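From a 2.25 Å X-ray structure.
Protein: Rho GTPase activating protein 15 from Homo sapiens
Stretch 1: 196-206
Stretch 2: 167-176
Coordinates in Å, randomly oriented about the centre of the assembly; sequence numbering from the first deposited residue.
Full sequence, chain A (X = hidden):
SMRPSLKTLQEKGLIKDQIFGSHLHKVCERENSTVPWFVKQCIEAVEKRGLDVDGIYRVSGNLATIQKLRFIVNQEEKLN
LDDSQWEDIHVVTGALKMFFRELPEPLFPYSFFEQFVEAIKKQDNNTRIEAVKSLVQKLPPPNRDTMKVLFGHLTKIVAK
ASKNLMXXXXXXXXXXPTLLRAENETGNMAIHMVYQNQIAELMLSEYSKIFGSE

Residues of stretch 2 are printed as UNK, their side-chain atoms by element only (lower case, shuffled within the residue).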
ATOM      1  N   GLN A 196       3.435  11.599   8.526  1.00 44.19           N
ATOM      2  CA  GLN A 196       2.890  10.551   7.721  1.00 43.35           C
ATOM      3  C   GLN A 196       2.330   9.381   8.531  1.00 43.98           C
ATOM      4  O   GLN A 196       1.287   8.829   8.176  1.00 43.61           O
ATOM      5  CB  GLN A 196       3.916  10.076   6.717  1.00 46.27           C
ATOM      6  CG  GLN A 196       5.098   9.355   7.272  1.00 44.39           C
ATOM      7  CD  GLN A 196       6.148   9.177   6.202  1.00 50.09           C
ATOM      8  OE1 GLN A 196       5.907   9.494   5.042  1.00 53.83           O
ATOM      9  NE2 GLN A 196       7.306   8.664   6.574  1.00 42.12           N
ATOM     10  N   ASN A 197       2.995   9.014   9.620  1.00 43.05           N
ATOM     11  CA  ASN A 197       2.478   7.984  10.508  1.00 42.79           C
ATOM     12  C   ASN A 197       1.160   8.410  11.191  1.00 42.76           C
ATOM     13  O   ASN A 197       0.247   7.600  11.369  1.00 40.54           O
ATOM     14  CB  ASN A 197       3.515   7.655  11.571  1.00 43.42           C
ATOM     15  CG  ASN A 197       4.713   6.957  10.979  1.00 48.20           C
ATOM     16  OD1 ASN A 197       4.830   6.885   9.771  1.00 42.73           O
ATOM     17  ND2 ASN A 197       5.608   6.454  11.816  1.00 35.99           N
ATOM     18  N   GLN A 198       1.062   9.681  11.560  1.00 42.91           N
ATOM     19  CA  GLN A 198      -0.161  10.183  12.144  1.00 41.86           C
ATOM     20  C   GLN A 198      -1.300  10.186  11.146  1.00 40.56           C
ATOM     21  O   GLN A 198      -2.433   9.904  11.522  1.00 41.60           O
ATOM     22  CB  GLN A 198       0.026  11.580  12.728  1.00 39.92           C
ATOM     23  CG  GLN A 198       0.763  11.589  14.074  1.00 39.74           C
ATOM     24  CD  GLN A 198       0.142  10.673  15.084  1.00 48.17           C
ATOM     25  OE1 GLN A 198       0.694   9.605  15.403  1.00 44.11           O
ATOM     26  NE2 GLN A 198      -1.036  11.067  15.580  1.00 36.30           N
ATOM     27  N   ILE A 199      -1.014  10.515   9.886  1.00 41.26           N
ATOM     28  CA  ILE A 199      -2.039  10.502   8.840  1.00 40.08           C
ATOM     29  C   ILE A 199      -2.504   9.078   8.608  1.00 43.75           C
ATOM     30  O   ILE A 199      -3.704   8.809   8.503  1.00 43.29           O
ATOM     31  CB  ILE A 199      -1.548  11.085   7.481  1.00 38.25           C
ATOM     32  CG1 ILE A 199      -1.270  12.597   7.588  1.00 40.83           C
ATOM     33  CG2 ILE A 199      -2.598  10.843   6.406  1.00 39.76           C
ATOM     34  CD1 ILE A 199      -0.221  13.109   6.644  1.00 42.83           C
ATOM     35  N   ALA A 200      -1.550   8.146   8.520  1.00 42.70           N
ATOM     36  CA  ALA A 200      -1.932   6.741   8.339  1.00 41.57           C
ATOM     37  C   ALA A 200      -2.748   6.215   9.523  1.00 40.34           C
ATOM     38  O   ALA A 200      -3.726   5.519   9.320  1.00 42.17           O
ATOM     39  CB  ALA A 200      -0.722   5.848   8.050  1.00 34.91           C
ATOM     40  N   GLU A 201      -2.342   6.532  10.752  1.00 40.88           N
ATOM     41  CA  GLU A 201      -3.100   6.148  11.939  1.00 40.79           C
ATOM     42  C   GLU A 201      -4.544   6.669  11.914  1.00 42.74           C
ATOM     43  O   GLU A 201      -5.484   5.940  12.272  1.00 44.99           O
ATOM     44  CB  GLU A 201      -2.400   6.648  13.210  1.00 40.82           C
ATOM     45  CG  GLU A 201      -1.207   5.847  13.600  1.00 44.83           C
ATOM     46  CD  GLU A 201      -0.698   6.136  14.996  1.00 44.53           C
ATOM     47  OE1 GLU A 201      -1.504   6.383  15.907  1.00 44.20           O
ATOM     48  OE2 GLU A 201       0.534   6.104  15.171  1.00 43.81           O
ATOM     49  N   LEU A 202      -4.734   7.924  11.503  1.00 41.88           N
ATOM     50  CA  LEU A 202      -6.090   8.493  11.468  1.00 40.95           C
ATOM     51  C   LEU A 202      -6.961   7.824  10.404  1.00 42.92           C
ATOM     52  O   LEU A 202      -8.173   7.585  10.635  1.00 40.18           O
ATOM     53  CB  LEU A 202      -6.078   9.993  11.195  1.00 41.35           C
ATOM     54  CG  LEU A 202      -7.437  10.705  11.311  1.00 43.51           C
ATOM     55  CD1 LEU A 202      -7.988  10.643  12.774  1.00 47.23           C
ATOM     56  CD2 LEU A 202      -7.284  12.104  10.845  1.00 40.48           C
ATOM     57  N   MET A 203      -6.366   7.536   9.242  1.00 41.09           N
ATOM     58  CA  MET A 203      -7.114   6.895   8.173  1.00 45.08           C
ATOM     59  C   MET A 203      -7.556   5.495   8.591  1.00 44.82           C
ATOM     60  O   MET A 203      -8.602   4.990   8.177  1.00 44.92           O
ATOM     61  CB  MET A 203      -6.292   6.786   6.888  1.00 48.18           C
ATOM     62  CG  MET A 203      -5.737   8.096   6.350  1.00 57.89           C
ATOM     63  SD  MET A 203      -6.850   8.996   5.306  1.00 67.49           S
ATOM     64  CE  MET A 203      -7.000   7.855   3.951  1.00 63.12           C
ATOM     65  N   LEU A 204      -6.746   4.871   9.434  1.00 46.22           N
ATOM     66  CA  LEU A 204      -7.043   3.549   9.969  1.00 45.98           C
ATOM     67  C   LEU A 204      -8.065   3.612  11.116  1.00 44.88           C
ATOM     68  O   LEU A 204      -9.115   2.963  11.058  1.00 44.01           O
ATOM     69  CB  LEU A 204      -5.756   2.945  10.487  1.00 48.95           C
ATOM     70  CG  LEU A 204      -5.688   1.476  10.853  1.00 54.20           C
ATOM     71  CD1 LEU A 204      -6.463   0.570   9.859  1.00 55.29           C
ATOM     72  CD2 LEU A 204      -4.188   1.147  10.886  1.00 49.50           C
ATOM     73  N   SER A 205      -7.758   4.396  12.144  1.00 42.29           N
ATOM     74  CA  SER A 205      -8.598   4.421  13.335  1.00 41.99           C
ATOM     75  C   SER A 205      -9.970   5.099  13.101  1.00 42.95           C
ATOM     76  O   SER A 205     -10.908   4.834  13.819  1.00 42.33           O
ATOM     77  CB  SER A 205      -7.852   5.067  14.515  1.00 38.96           C
ATOM     78  OG  SER A 205      -7.595   6.434  14.259  1.00 51.71           O
ATOM     79  N   GLU A 206     -10.075   5.968  12.104  1.00 41.45           N
ATOM     80  CA  GLU A 206     -11.335   6.644  11.808  1.00 41.67           C
ATOM     81  C   GLU A 206     -11.823   6.299  10.416  1.00 45.08           C
ATOM     82  O   GLU A 206     -12.516   7.087   9.772  1.00 45.50           O
ATOM     83  CB  GLU A 206     -11.199   8.157  11.959  1.00 40.20           C
ATOM     84  CG  GLU A 206     -10.826   8.631  13.367  1.00 42.81           C
ATOM     85  CD  GLU A 206     -11.905   8.389  14.412  1.00 47.89           C
ATOM     86  OE1 GLU A 206     -13.035   7.977  14.057  1.00 52.20           O
ATOM     87  OE2 GLU A 206     -11.620   8.619  15.608  1.00 53.38           O
ATOM     88  N   UNK A 167      -0.992  -3.124  16.008  1.00 49.22           N
ATOM     89  CA  UNK A 167      -1.828  -2.061  16.516  1.00 45.56           C
ATOM     90  C   UNK A 167      -1.951  -1.004  15.435  1.00 44.53           C
ATOM     91  O   UNK A 167      -1.276  -1.079  14.424  1.00 44.64           O
ATOM     92  c   UNK A 167      -1.222  -1.468  17.775  1.00 43.57           C
ATOM     93  o   UNK A 167       0.011  -0.852  17.501  1.00 39.16           O
ATOM     94  N   UNK A 168      -2.819  -0.023  15.659  1.00 44.04           N
ATOM     95  CA  UNK A 168      -2.891   1.151  14.795  1.00 41.56           C
ATOM     96  C   UNK A 168      -1.516   1.855  14.671  1.00 42.44           C
ATOM     97  O   UNK A 168      -1.136   2.256  13.591  1.00 45.76           O
ATOM     98  c   UNK A 168      -3.959   2.120  15.353  1.00 44.68           C
ATOM     99  c   UNK A 168      -4.143   3.388  14.450  1.00 43.07           C
ATOM    100  o   UNK A 168      -5.190   1.405  15.437  1.00 46.37           O
ATOM    101  N   UNK A 169      -0.771   1.939  15.783  1.00 42.29           N
ATOM    102  CA  UNK A 169       0.500   2.619  15.818  1.00 42.71           C
ATOM    103  C   UNK A 169       1.578   1.851  15.015  1.00 41.20           C
ATOM    104  O   UNK A 169       2.302   2.450  14.219  1.00 43.46           O
ATOM    105  o   UNK A 169      -1.887   2.395  18.601  1.00 43.37           O
ATOM    106  n   UNK A 169      -2.272   4.545  17.989  1.00 57.74           N
ATOM    107  c   UNK A 169       0.940   2.821  17.257  1.00 41.19           C
ATOM    108  c   UNK A 169       0.061   3.838  18.098  1.00 58.17           C
ATOM    109  c   UNK A 169      -1.459   3.518  18.235  1.00 60.35           C
ATOM    110  N   UNK A 170       1.666   0.536  15.190  1.00 42.39           N
ATOM    111  CA  UNK A 170       2.671  -0.266  14.468  1.00 44.75           C
ATOM    112  C   UNK A 170       2.354  -0.434  12.982  1.00 42.81           C
ATOM    113  O   UNK A 170       3.278  -0.535  12.164  1.00 44.18           O
ATOM    114  o   UNK A 170       1.668  -2.320  15.264  1.00 49.15           O
ATOM    115  c   UNK A 170       2.879  -1.617  15.180  1.00 43.03           C
ATOM    116  N   UNK A 171       1.066  -0.461  12.633  1.00 42.29           N
ATOM    117  CA  UNK A 171       0.679  -0.409  11.207  1.00 43.43           C
ATOM    118  C   UNK A 171       0.961   0.983  10.617  1.00 44.30           C
ATOM    119  O   UNK A 171       1.391   1.070   9.488  1.00 43.45           O
ATOM    120  c   UNK A 171      -0.376  -3.239  10.117  1.00 41.26           C
ATOM    121  c   UNK A 171      -2.425  -2.670  11.410  1.00 48.21           C
ATOM    122  c   UNK A 171      -0.759  -0.883  10.942  1.00 42.91           C
ATOM    123  c   UNK A 171      -0.971  -2.370  11.228  1.00 45.78           C
ATOM    124  N   UNK A 172       0.766   2.056  11.385  1.00 43.80           N
ATOM    125  CA  UNK A 172       1.131   3.394  10.920  1.00 42.28           C
ATOM    126  C   UNK A 172       2.612   3.550  10.670  1.00 42.51           C
ATOM    127  O   UNK A 172       2.998   4.249   9.771  1.00 44.51           O
ATOM    128  N   UNK A 173       3.430   2.881  11.471  1.00 45.35           N
ATOM    129  CA  UNK A 173       4.890   2.853  11.291  1.00 44.51           C
ATOM    130  C   UNK A 173       5.270   2.184   9.973  1.00 45.57           C
ATOM    131  O   UNK A 173       6.227   2.625   9.314  1.00 44.91           O
ATOM    132  c   UNK A 173       5.576   3.006  13.761  1.00 44.70           C
ATOM    133  c   UNK A 173       7.097   1.782  12.148  1.00 45.77           C
ATOM    134  c   UNK A 173       5.611   2.125  12.496  1.00 41.78           C
ATOM    135  c   UNK A 173       5.854   2.247  15.078  1.00 45.52           C
ATOM    136  N   UNK A 174       4.544   1.121   9.623  1.00 47.76           N
ATOM    137  CA  UNK A 174       4.751   0.378   8.382  1.00 46.91           C
ATOM    138  C   UNK A 174       4.234   1.170   7.192  1.00 47.59           C
ATOM    139  O   UNK A 174       4.971   1.389   6.240  1.00 46.92           O
ATOM    140  c   UNK A 174       4.082  -1.027   8.428  1.00 46.65           C
ATOM    141  c   UNK A 174       4.738  -1.885   9.507  1.00 42.16           C
ATOM    142  c   UNK A 174       4.183  -1.738   7.076  1.00 44.09           C
ATOM    143  N   UNK A 175       2.992   1.637   7.276  1.00 46.91           N
ATOM    144  CA  UNK A 175       2.293   2.177   6.102  1.00 45.72           C
ATOM    145  C   UNK A 175       2.485   3.662   5.865  1.00 45.68           C
ATOM    146  O   UNK A 175       2.207   4.138   4.773  1.00 45.94           O
ATOM    147  c   UNK A 175       0.339  -1.935   6.331  1.00 44.81           C
ATOM    148  c   UNK A 175       0.656  -0.016   4.415  1.00 43.09           C
ATOM    149  c   UNK A 175       0.372  -2.278   4.994  1.00 43.34           C
ATOM    150  c   UNK A 175       0.476  -0.623   6.717  1.00 47.33           C
ATOM    151  c   UNK A 175       0.804   1.771   6.121  1.00 45.46           C
ATOM    152  c   UNK A 175       0.551  -1.316   4.037  1.00 42.10           C
ATOM    153  c   UNK A 175       0.599   0.362   5.746  1.00 45.78           C
ATOM    154  N   UNK A 176       2.957   4.375   6.882  1.00 45.71           N
ATOM    155  CA  UNK A 176       3.254   5.786   6.748  1.00 46.30           C
ATOM    156  C   UNK A 176       4.242   6.048   5.642  1.00 46.15           C
ATOM    157  O   UNK A 176       3.928   6.724   4.683  1.00 44.18           O
TER
HETATM  158  O   HOH W   1       2.426   5.053  13.846  1.00 29.50           O
HETATM  159  O   HOH W   2       7.473   4.828  10.359  1.00 40.13           O

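Position 167 carries one carbon and then one oxygen, and neither reaches stretch 1. It is S167, at the N-cap just before the helix, and its backbone N donates to a side-chain oxygen of position 170 at 2.9 Å.

At position 168 a single carbon bears one oxygen and one carbon, the branched hydroxyl pattern of threonine, and the outer carbon lies against E201 and S205 in the C-terminal part of the other helix. In T168 this carbon, CG2, is 3.9 Å from E201 CB and 4.1 Å from S205 CB, while T168 CA is 4.1 Å from L204 CD2.

Position 169 has three carbons in a row, the third holding one oxygen and one nitrogen, an amide whose end reaches E201. This is Q169. CA-to-CB points away, yet the chain folds back (chi1 m, chi2 p), and NE2 donates to E201 OE1 at 2.9 Å with an N-H...acceptor angle of 137°.

Position 170 again shows one carbon and one oxygen, its CA-to-CB bond pointing away from stretch 1, which it does not touch: S170, whose OG accepts the bond from S167 N.

Position 171 has four carbons forked at the second, and its CB packs 4.0 Å from L204 CD2. It is L171, and the contact is an apolar one between buried side chains.

No side-chain atom exists at position 172, and the bare CA sits 4.2 Å from A200 CB, so it is G172. An ideal CB here would lie 2.9 Å from E201 CG, a clash, and 3.2 Å from N197 O.

Position 173 has four carbons forked at the first, one arm two carbons long; its CA-to-CB bond points away, but the side chain still touches N197. It is I173, with CG1 4.0 Å from N197 ND2.

Position 174 holds three carbons, one carrying the other two, and touches nothing on stretch 1; its CA-to-CB bond points away. It is V174.

Position 175 has one carbon followed by a six-carbon ring with no heteroatom, and its backbone C lies 4.5 Å from A200 CB. It is F175, whose CA-to-CB bond points sideways while the end of the side chain leads away.

Position 176 is also bare, its CA 4.4 Å from N197 CA: G176. An ideal CB would fall 2.1 Å from N197 OD1.

The helix axes come within 8.0 Å at a signed crossing angle of 122°. G172 and G176, one turn apart, leave room for A200 and N197 close to the backbone, whereas T168 and L171 meet L204 further along. Polar links accompany this packing: water 1 donates to Q169 O (2.6 Å) and E201 OE2 (2.5 Å), and water 2 donates to I173 O (2.7 Å) while accepting from N197 ND2 (2.9 Å). Together the stretches bury 524 Å².

Stretch 2, residues 167-176: STQSLGIVFG
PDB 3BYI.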